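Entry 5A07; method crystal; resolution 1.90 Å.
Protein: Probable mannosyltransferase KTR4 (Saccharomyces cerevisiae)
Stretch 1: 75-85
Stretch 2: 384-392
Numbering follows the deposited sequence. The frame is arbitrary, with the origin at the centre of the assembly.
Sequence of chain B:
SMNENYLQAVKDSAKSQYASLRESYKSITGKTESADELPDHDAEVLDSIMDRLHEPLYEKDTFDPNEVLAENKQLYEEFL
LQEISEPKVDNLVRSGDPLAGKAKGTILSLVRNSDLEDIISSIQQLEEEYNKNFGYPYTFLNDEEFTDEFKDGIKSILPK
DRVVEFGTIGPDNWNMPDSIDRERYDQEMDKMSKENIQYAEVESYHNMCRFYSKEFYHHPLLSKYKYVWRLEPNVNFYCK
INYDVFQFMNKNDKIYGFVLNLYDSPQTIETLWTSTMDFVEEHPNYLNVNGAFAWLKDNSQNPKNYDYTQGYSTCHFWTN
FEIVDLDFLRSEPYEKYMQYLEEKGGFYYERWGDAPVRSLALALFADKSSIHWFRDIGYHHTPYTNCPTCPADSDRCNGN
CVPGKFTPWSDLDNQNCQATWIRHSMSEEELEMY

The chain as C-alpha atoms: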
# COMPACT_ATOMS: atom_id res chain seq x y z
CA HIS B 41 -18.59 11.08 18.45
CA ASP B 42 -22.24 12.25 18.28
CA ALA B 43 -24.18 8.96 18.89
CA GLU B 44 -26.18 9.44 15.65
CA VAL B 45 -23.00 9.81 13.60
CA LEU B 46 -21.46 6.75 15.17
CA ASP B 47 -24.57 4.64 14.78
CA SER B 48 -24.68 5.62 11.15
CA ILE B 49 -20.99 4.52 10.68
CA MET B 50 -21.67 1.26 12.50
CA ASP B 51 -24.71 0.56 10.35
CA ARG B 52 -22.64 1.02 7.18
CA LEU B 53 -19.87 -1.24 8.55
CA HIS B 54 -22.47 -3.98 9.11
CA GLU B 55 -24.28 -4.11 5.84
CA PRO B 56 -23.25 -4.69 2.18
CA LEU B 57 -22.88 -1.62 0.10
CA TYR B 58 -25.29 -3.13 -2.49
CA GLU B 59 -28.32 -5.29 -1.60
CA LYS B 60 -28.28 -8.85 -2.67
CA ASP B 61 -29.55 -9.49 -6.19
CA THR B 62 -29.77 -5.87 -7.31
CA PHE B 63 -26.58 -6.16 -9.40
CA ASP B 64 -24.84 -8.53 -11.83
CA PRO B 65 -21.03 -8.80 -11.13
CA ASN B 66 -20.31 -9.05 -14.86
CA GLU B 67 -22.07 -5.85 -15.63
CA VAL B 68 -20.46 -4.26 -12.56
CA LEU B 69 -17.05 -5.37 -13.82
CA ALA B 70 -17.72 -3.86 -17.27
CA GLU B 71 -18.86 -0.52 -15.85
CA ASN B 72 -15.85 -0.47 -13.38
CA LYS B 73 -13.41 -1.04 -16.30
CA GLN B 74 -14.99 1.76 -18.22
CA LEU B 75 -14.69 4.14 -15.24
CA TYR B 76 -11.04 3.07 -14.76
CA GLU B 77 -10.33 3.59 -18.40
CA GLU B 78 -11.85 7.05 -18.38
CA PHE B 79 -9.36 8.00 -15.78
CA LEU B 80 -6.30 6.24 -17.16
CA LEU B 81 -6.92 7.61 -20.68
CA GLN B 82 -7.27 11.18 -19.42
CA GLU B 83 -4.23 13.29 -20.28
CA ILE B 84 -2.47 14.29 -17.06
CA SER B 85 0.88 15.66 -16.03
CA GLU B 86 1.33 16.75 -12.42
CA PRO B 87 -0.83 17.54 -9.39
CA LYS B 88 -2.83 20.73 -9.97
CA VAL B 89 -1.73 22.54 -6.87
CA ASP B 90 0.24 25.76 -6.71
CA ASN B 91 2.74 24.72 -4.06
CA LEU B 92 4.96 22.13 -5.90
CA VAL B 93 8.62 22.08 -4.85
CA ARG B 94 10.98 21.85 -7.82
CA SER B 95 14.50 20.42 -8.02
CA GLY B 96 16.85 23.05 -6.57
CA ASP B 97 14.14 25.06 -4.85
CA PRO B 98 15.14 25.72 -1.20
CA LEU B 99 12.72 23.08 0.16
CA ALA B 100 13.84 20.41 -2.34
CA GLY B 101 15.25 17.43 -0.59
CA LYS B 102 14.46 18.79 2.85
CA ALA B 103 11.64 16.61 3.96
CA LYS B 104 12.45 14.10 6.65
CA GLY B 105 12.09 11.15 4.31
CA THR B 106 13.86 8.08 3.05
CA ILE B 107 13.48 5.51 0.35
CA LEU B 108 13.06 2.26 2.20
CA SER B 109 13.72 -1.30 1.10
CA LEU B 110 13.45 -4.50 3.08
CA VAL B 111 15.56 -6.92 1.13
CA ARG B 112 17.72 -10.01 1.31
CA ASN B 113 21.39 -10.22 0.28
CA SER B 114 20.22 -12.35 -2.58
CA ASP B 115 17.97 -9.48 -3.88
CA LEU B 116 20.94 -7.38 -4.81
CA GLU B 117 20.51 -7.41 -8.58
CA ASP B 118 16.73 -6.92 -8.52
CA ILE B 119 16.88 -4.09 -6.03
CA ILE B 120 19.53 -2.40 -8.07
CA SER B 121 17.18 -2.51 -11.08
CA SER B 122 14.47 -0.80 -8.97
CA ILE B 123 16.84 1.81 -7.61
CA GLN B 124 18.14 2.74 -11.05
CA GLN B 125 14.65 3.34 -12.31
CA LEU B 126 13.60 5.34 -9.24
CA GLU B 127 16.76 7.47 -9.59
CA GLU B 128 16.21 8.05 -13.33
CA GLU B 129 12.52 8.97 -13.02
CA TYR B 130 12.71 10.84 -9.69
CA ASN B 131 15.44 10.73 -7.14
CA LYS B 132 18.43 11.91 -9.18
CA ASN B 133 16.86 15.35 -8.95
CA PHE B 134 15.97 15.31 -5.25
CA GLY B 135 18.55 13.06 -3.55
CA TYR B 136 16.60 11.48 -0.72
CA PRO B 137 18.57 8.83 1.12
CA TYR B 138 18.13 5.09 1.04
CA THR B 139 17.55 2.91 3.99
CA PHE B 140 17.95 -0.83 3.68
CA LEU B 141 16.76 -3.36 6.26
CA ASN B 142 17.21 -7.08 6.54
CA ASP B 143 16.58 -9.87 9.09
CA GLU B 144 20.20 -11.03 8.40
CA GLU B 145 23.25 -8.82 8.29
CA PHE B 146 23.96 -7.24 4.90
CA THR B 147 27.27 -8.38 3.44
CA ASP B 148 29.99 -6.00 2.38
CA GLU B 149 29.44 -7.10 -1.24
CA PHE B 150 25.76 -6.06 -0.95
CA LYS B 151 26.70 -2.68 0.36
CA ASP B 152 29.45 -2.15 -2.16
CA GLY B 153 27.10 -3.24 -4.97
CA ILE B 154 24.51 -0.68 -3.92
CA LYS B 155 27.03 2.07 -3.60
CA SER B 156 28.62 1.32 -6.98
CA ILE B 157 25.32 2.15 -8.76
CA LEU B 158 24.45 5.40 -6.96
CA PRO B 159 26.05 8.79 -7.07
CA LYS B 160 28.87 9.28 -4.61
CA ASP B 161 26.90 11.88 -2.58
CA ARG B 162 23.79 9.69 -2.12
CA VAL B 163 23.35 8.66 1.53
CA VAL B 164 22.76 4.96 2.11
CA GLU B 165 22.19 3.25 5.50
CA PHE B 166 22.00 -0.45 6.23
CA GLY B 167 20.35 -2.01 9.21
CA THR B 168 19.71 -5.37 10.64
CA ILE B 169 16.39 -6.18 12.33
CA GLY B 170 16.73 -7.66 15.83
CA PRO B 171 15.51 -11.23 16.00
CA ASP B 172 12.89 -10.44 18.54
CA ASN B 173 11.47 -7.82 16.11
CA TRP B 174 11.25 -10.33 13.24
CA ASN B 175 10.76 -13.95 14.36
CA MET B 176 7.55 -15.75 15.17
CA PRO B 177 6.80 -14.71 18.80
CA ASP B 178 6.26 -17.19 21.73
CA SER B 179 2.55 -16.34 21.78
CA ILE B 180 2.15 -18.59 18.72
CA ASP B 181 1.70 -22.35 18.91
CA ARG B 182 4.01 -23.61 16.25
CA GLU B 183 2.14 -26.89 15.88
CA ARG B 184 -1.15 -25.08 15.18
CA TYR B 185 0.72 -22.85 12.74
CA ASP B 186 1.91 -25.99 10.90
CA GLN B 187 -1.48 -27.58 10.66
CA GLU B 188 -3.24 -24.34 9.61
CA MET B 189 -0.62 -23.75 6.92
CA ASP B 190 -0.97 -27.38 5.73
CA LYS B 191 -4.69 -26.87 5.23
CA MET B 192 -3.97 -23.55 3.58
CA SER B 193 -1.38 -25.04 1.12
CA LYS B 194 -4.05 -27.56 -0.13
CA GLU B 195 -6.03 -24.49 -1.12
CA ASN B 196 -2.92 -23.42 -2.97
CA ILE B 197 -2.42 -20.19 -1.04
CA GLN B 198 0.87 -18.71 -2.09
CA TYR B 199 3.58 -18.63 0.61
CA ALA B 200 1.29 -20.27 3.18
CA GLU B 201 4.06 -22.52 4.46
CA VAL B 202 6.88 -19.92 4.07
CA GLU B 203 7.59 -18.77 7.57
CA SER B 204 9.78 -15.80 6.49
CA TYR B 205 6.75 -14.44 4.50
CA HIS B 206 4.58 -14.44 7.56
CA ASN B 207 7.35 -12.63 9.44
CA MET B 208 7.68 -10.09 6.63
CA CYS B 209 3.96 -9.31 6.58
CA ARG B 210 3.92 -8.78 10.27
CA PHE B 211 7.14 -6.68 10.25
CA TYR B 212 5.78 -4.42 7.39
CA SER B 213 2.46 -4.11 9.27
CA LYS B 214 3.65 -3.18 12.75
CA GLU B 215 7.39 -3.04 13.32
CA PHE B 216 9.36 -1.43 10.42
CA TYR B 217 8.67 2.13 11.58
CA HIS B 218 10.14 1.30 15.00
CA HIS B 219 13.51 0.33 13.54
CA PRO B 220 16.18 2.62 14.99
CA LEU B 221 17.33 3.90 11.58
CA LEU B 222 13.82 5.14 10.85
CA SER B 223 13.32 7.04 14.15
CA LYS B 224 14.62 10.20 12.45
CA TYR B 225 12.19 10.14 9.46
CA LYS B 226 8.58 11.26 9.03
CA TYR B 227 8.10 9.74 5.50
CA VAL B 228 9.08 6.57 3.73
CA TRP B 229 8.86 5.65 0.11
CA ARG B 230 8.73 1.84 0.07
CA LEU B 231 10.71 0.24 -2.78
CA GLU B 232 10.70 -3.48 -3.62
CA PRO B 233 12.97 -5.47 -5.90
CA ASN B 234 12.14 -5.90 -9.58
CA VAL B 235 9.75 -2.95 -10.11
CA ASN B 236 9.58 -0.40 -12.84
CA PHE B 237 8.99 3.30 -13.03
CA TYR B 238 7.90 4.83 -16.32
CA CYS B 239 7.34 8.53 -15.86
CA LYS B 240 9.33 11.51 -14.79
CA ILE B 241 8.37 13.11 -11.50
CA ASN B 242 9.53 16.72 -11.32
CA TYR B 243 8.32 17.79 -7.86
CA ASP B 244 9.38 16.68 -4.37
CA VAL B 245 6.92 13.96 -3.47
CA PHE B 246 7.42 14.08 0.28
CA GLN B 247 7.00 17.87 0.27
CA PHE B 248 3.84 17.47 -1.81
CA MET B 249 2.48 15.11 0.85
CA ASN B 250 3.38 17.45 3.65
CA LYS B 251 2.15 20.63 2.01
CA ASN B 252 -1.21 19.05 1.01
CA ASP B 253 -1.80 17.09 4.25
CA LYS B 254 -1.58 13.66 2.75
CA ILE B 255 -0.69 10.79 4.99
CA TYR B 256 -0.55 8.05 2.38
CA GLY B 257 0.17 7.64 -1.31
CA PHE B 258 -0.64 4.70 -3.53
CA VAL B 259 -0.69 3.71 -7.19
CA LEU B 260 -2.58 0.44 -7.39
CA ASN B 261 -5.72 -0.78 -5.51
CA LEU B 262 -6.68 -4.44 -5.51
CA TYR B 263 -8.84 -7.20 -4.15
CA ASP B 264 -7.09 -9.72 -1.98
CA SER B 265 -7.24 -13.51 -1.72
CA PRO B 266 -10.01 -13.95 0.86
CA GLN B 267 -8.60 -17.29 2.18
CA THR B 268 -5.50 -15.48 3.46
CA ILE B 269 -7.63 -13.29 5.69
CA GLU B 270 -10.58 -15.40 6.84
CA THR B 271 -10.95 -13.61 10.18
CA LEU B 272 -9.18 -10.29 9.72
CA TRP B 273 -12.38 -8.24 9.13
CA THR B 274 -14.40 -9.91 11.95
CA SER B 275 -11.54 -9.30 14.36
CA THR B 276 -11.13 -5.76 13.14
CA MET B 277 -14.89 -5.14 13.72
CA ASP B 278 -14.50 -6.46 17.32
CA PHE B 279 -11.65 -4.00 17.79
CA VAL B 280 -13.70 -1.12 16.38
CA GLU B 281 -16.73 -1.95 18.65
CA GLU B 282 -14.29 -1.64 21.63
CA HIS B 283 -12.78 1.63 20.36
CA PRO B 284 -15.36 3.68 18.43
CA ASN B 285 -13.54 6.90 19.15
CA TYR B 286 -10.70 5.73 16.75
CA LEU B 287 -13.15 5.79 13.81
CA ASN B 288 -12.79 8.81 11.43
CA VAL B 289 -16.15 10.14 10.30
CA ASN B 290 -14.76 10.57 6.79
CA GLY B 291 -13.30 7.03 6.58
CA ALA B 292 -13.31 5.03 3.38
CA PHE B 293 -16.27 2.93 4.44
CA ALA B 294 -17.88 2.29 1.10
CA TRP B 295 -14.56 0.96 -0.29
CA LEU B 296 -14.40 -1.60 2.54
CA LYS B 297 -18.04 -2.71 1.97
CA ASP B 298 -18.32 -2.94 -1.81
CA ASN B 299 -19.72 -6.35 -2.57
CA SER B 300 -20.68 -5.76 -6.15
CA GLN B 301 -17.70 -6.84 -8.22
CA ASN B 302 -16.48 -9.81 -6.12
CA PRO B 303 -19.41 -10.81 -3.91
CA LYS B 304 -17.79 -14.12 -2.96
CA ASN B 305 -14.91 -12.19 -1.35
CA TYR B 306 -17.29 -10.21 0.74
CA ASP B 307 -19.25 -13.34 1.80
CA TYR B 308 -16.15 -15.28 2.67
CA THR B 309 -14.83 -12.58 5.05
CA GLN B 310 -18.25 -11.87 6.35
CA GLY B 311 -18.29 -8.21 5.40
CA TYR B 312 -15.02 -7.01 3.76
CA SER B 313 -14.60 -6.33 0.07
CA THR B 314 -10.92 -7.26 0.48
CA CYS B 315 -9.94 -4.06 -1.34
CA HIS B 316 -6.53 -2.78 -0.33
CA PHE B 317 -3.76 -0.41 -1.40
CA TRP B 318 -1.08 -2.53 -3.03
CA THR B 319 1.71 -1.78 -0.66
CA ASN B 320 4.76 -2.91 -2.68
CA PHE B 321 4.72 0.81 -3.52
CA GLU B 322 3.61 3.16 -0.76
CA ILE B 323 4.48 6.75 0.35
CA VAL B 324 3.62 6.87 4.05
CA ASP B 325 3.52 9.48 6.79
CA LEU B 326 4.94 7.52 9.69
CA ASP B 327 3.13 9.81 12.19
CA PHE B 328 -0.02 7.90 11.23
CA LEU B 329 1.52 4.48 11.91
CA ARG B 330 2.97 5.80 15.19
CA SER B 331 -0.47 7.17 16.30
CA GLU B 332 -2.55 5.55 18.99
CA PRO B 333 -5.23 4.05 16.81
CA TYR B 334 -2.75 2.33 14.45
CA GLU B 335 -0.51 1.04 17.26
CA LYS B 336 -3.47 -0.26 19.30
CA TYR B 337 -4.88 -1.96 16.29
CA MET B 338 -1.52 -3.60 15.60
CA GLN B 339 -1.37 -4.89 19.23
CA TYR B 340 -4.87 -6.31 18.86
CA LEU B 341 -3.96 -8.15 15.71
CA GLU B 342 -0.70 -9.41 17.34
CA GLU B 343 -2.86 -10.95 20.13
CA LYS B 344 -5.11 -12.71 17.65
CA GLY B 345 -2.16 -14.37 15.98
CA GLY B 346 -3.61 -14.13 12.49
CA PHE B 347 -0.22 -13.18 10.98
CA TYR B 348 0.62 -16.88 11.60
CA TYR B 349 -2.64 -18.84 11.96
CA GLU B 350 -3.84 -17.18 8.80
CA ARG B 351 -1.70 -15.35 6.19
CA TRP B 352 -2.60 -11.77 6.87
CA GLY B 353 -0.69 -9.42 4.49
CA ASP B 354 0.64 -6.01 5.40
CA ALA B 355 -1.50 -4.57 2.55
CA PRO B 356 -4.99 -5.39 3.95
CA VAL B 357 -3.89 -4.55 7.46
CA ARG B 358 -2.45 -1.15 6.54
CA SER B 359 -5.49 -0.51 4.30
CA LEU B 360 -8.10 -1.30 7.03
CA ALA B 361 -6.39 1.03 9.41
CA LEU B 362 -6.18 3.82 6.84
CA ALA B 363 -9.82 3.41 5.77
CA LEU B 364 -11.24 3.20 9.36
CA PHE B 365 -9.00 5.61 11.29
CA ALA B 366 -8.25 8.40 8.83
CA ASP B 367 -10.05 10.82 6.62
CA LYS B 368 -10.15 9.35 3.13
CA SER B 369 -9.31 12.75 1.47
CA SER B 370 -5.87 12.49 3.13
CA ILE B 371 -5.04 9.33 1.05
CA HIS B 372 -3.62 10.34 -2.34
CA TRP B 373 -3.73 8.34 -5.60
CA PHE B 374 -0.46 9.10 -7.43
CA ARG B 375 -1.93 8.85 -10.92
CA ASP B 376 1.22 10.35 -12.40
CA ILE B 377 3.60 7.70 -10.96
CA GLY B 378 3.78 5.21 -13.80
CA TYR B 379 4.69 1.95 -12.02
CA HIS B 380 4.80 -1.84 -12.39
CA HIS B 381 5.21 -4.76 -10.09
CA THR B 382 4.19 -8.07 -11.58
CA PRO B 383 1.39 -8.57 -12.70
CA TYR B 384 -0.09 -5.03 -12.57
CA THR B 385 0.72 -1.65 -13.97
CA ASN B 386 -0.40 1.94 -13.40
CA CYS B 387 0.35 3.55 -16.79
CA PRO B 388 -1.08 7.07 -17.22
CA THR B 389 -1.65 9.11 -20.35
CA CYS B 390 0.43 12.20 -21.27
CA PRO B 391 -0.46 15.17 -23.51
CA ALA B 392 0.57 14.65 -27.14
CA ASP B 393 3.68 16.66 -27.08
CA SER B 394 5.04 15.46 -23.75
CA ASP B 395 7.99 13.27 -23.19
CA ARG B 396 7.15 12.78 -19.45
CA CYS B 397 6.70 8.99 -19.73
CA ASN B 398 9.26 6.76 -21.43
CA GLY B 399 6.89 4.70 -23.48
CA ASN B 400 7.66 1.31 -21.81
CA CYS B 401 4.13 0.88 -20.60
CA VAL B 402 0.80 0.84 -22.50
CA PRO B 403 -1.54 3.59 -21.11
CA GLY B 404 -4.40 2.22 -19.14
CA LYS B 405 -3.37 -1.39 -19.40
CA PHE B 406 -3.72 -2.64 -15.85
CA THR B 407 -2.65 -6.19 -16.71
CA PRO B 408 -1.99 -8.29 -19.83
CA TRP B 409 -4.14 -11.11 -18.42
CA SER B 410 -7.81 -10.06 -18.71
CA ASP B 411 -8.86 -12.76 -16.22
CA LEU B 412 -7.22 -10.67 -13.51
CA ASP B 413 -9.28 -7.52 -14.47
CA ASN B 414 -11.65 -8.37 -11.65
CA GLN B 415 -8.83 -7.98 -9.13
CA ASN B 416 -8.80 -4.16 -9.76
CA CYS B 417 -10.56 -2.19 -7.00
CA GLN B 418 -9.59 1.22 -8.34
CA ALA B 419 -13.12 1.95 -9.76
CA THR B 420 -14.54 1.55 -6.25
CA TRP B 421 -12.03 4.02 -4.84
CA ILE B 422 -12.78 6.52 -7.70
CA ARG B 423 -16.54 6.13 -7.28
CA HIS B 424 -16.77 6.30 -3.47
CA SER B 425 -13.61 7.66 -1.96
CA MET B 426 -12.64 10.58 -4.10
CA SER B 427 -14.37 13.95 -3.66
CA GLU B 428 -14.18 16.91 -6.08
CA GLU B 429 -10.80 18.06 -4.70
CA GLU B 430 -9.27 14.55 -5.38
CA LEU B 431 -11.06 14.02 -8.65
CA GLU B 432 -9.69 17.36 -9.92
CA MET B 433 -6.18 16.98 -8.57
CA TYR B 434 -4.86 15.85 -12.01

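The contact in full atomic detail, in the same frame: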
# COMPACT_ATOMS: atom_id res chain seq x y z
N LEU B 75 -15.04 3.01 -16.13
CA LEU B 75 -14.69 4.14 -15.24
C LEU B 75 -13.16 4.26 -15.05
O LEU B 75 -12.58 5.32 -15.16
CB LEU B 75 -15.38 4.01 -13.90
CG LEU B 75 -15.02 5.15 -12.93
CD1 LEU B 75 -15.53 6.48 -13.49
CD2 LEU B 75 -15.62 4.92 -11.57
N TYR B 76 -12.52 3.13 -14.82
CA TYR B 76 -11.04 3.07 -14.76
C TYR B 76 -10.41 3.62 -16.00
O TYR B 76 -9.52 4.43 -15.94
CB TYR B 76 -10.61 1.63 -14.45
CG TYR B 76 -9.13 1.45 -14.39
CD1 TYR B 76 -8.41 1.75 -13.25
CD2 TYR B 76 -8.43 0.95 -15.48
CE1 TYR B 76 -7.00 1.56 -13.20
CE2 TYR B 76 -7.06 0.73 -15.43
CZ TYR B 76 -6.35 1.04 -14.29
OH TYR B 76 -4.99 0.94 -14.33
N GLU B 77 -10.84 3.14 -17.15
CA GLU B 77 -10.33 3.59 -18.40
C GLU B 77 -10.49 5.09 -18.64
O GLU B 77 -9.59 5.74 -19.16
CB GLU B 77 -10.97 2.78 -19.53
CG GLU B 77 -10.54 3.22 -20.90
CD GLU B 77 -11.22 2.42 -22.06
OE1 GLU B 77 -10.86 1.25 -22.31
OE2 GLU B 77 -12.06 3.01 -22.79
N GLU B 78 -11.64 5.62 -18.25
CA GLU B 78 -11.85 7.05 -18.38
C GLU B 78 -10.85 7.82 -17.61
O GLU B 78 -10.46 8.94 -17.99
CB GLU B 78 -13.26 7.43 -17.92
CG GLU B 78 -14.29 7.01 -18.97
CD GLU B 78 -15.77 6.99 -18.48
OE1 GLU B 78 -16.07 7.14 -17.28
OE2 GLU B 78 -16.65 6.73 -19.34
N PHE B 79 -10.41 7.28 -16.47
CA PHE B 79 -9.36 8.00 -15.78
C PHE B 79 -7.99 7.80 -16.39
O PHE B 79 -7.23 8.74 -16.56
CB PHE B 79 -9.37 7.68 -14.26
CG PHE B 79 -10.35 8.53 -13.49
CD1 PHE B 79 -11.69 8.39 -13.70
CD2 PHE B 79 -9.93 9.50 -12.60
CE1 PHE B 79 -12.61 9.24 -13.10
CE2 PHE B 79 -10.83 10.30 -11.92
CZ PHE B 79 -12.18 10.17 -12.20
N LEU B 80 -7.65 6.55 -16.67
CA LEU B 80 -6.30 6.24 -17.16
C LEU B 80 -6.03 6.80 -18.54
O LEU B 80 -4.87 7.18 -18.83
CB LEU B 80 -6.05 4.75 -17.11
CG LEU B 80 -5.46 4.20 -15.83
CD1 LEU B 80 -3.98 4.61 -15.64
CD2 LEU B 80 -6.23 4.63 -14.58
N LEU B 81 -7.06 6.95 -19.36
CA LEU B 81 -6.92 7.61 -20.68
C LEU B 81 -7.06 9.07 -20.66
O LEU B 81 -6.78 9.72 -21.65
CB LEU B 81 -7.84 7.00 -21.76
CG LEU B 81 -7.75 5.50 -21.94
CD1 LEU B 81 -8.71 5.08 -23.06
CD2 LEU B 81 -6.33 5.02 -22.20
N GLN B 82 -7.27 9.68 -19.50
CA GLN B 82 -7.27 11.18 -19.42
C GLN B 82 -5.83 11.66 -19.45
O GLN B 82 -4.96 11.13 -18.74
CB GLN B 82 -7.94 11.59 -18.11
CG GLN B 82 -7.98 13.05 -17.73
CD GLN B 82 -8.56 13.27 -16.28
OE1 GLN B 82 -9.21 12.39 -15.65
NE2 GLN B 82 -8.27 14.43 -15.73
N GLU B 83 -5.56 12.67 -20.26
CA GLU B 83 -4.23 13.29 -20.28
C GLU B 83 -3.95 13.99 -18.96
O GLU B 83 -4.70 14.86 -18.57
CB GLU B 83 -4.13 14.34 -21.40
CG GLU B 83 -4.18 13.66 -22.74
CD GLU B 83 -4.26 14.68 -23.90
OE1 GLU B 83 -3.99 15.86 -23.70
OE2 GLU B 83 -4.61 14.29 -24.98
N ILE B 84 -2.90 13.60 -18.27
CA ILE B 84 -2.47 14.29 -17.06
C ILE B 84 -0.98 14.58 -17.13
O ILE B 84 -0.28 14.09 -18.00
CB ILE B 84 -2.76 13.43 -15.80
CG1 ILE B 84 -1.90 12.16 -15.80
CG2 ILE B 84 -4.21 13.05 -15.75
CD1 ILE B 84 -2.01 11.36 -14.51
N SER B 85 -0.54 15.40 -16.20
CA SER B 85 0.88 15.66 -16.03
C SER B 85 1.35 15.64 -14.58
O SER B 85 2.09 14.73 -14.21
CB SER B 85 1.29 16.96 -16.69
OG SER B 85 0.49 17.90 -16.16
N TYR B 384 0.78 -6.20 -12.35
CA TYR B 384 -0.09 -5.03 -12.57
C TYR B 384 0.70 -3.78 -12.81
O TYR B 384 1.81 -3.58 -12.27
CB TYR B 384 -1.01 -4.86 -11.35
CG TYR B 384 -1.93 -6.05 -11.04
CD1 TYR B 384 -2.87 -6.47 -11.93
CD2 TYR B 384 -1.82 -6.73 -9.85
CE1 TYR B 384 -3.64 -7.56 -11.66
CE2 TYR B 384 -2.63 -7.80 -9.52
CZ TYR B 384 -3.55 -8.19 -10.44
OH TYR B 384 -4.33 -9.25 -10.20
N THR B 385 0.08 -2.88 -13.57
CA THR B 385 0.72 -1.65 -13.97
C THR B 385 -0.25 -0.47 -13.86
O THR B 385 -1.40 -0.58 -14.28
CB THR B 385 1.17 -1.72 -15.43
OG1 THR B 385 2.14 -2.77 -15.58
CG2 THR B 385 1.85 -0.50 -15.86
N ASN B 386 0.24 0.65 -13.28
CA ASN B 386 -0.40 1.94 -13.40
C ASN B 386 0.35 2.70 -14.49
O ASN B 386 1.51 3.08 -14.29
CB ASN B 386 -0.29 2.71 -12.07
CG ASN B 386 -0.89 4.09 -12.18
OD1 ASN B 386 -2.09 4.26 -12.54
ND2 ASN B 386 -0.09 5.10 -11.83
N CYS B 387 -0.29 2.93 -15.63
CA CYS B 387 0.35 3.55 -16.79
C CYS B 387 -0.50 4.72 -17.29
O CYS B 387 -1.50 4.47 -17.99
CB CYS B 387 0.54 2.53 -17.90
SG CYS B 387 1.54 3.26 -19.25
N PRO B 388 -0.19 5.97 -16.87
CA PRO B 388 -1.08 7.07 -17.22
C PRO B 388 -0.88 7.56 -18.65
O PRO B 388 0.06 7.09 -19.34
CB PRO B 388 -0.66 8.18 -16.24
CG PRO B 388 0.81 7.90 -15.99
CD PRO B 388 0.93 6.42 -15.99
N THR B 389 -1.70 8.54 -19.05
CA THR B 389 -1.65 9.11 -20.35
C THR B 389 -1.11 10.54 -20.27
O THR B 389 -1.49 11.31 -19.36
CB THR B 389 -3.07 9.13 -20.94
OG1 THR B 389 -3.53 7.80 -21.17
CG2 THR B 389 -3.11 9.93 -22.26
N CYS B 390 -0.17 10.87 -21.16
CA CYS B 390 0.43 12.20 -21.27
C CYS B 390 -0.23 13.01 -22.40
O CYS B 390 -0.78 12.42 -23.33
CB CYS B 390 1.92 12.07 -21.69
SG CYS B 390 2.84 11.18 -20.43
N PRO B 391 -0.12 14.33 -22.35
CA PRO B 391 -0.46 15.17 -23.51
C PRO B 391 0.40 14.83 -24.69
O PRO B 391 1.52 14.34 -24.53
CB PRO B 391 -0.15 16.61 -23.03
CG PRO B 391 -0.17 16.54 -21.54
CD PRO B 391 0.33 15.16 -21.20
N ALA B 392 -0.12 15.05 -25.89
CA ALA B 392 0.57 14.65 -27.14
C ALA B 392 1.97 15.18 -27.28
O ALA B 392 2.84 14.49 -27.81
CB ALA B 392 -0.26 15.02 -28.38
O HOH W 1 -2.79 1.34 -16.06
O HOH W 2 -3.95 2.27 -12.27
O HOH W 3 -3.91 9.16 -17.19
O HOH W 4 -2.56 16.71 -25.96

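Residues that touch across the two stretches are at least 304 positions apart in sequence, and the stretches bury 495 Å² between them. Stretch 1 brings the end of a helix and the loop that follows it. Stretch 2 brings a short strand, Tyr384 to Asn386, and the extended chain beyond.

Thr389 is the centre of the contact and has the largest covered area. Its CA-to-CB bond points toward stretch 1. With chi1 at -67° (m), Thr389 OG1 donates a hydrogen bond to Leu80 O at 2.8 Å. Leu80 is the last helical residue. A threonine suits this place because it offers a hydroxyl to a carbonyl and a methyl to its surroundings. Thr389 CG2 lies 3.9 Å from Glu83 CG.

The backbone of Thr389 is used as well. Ile84 N donates to Thr389 O at 2.9 Å, with an almost straight angle of 174° at the hydrogen. Thr389 O also receives a CA-H...O contact from Glu83 CA at 3.5 Å. Water 3 accepts from Thr389 N at 3.0 Å and lies 2.7 Å from both Leu80 O and Gln82 O, so it bridges the backbone of the turn to that of Thr389.

Leu80 is buried. Its CA-to-CB bond points sideways, but chi1 -90° and chi2 -71° (both m) bring the end of the side chain nearer to stretch 2. Leu80 CD1 sits 3.4 Å from Cys387 O and 3.6 Å from Asn386 OD1. These are packing contacts, as a methyl has no polar bond to offer.

Ile84 is also buried. Its CA-to-CB bond points away, yet chi1 p and chi2 t carry the delta methyl back. Ile84 CD1 meets Pro388 CB at 3.9 Å, an apolar contact well suited to a branched aliphatic chain and a proline ring. Ile84 O lies 3.4 Å from Pro391 CD.

Tyr76 reaches stretch 2 through water. Its chi1 is t (179°), and its long side chain carries OH to two waters. Water 1 is 2.8 Å from Tyr76 OH, donates to Thr385 O at 3.0 Å and accepts from Cys387 N at 3.0 Å. Water 2 is 2.7 Å from Tyr76 OH and donates to Asn386 OD1 at 2.7 Å. Asn386 has chi1 t, and its ND2 is hydrogen-bonded elsewhere in the structure, so both ends of the buried amide are satisfied.

Glu83 is exposed and stays extended, chi1 m and chi2 t. Glu83 OE1 lies 3.6 Å from Pro391 CA. Water 4 donates to Glu83 OE1 at 2.8 Å and accepts from Ala392 N at 3.0 Å.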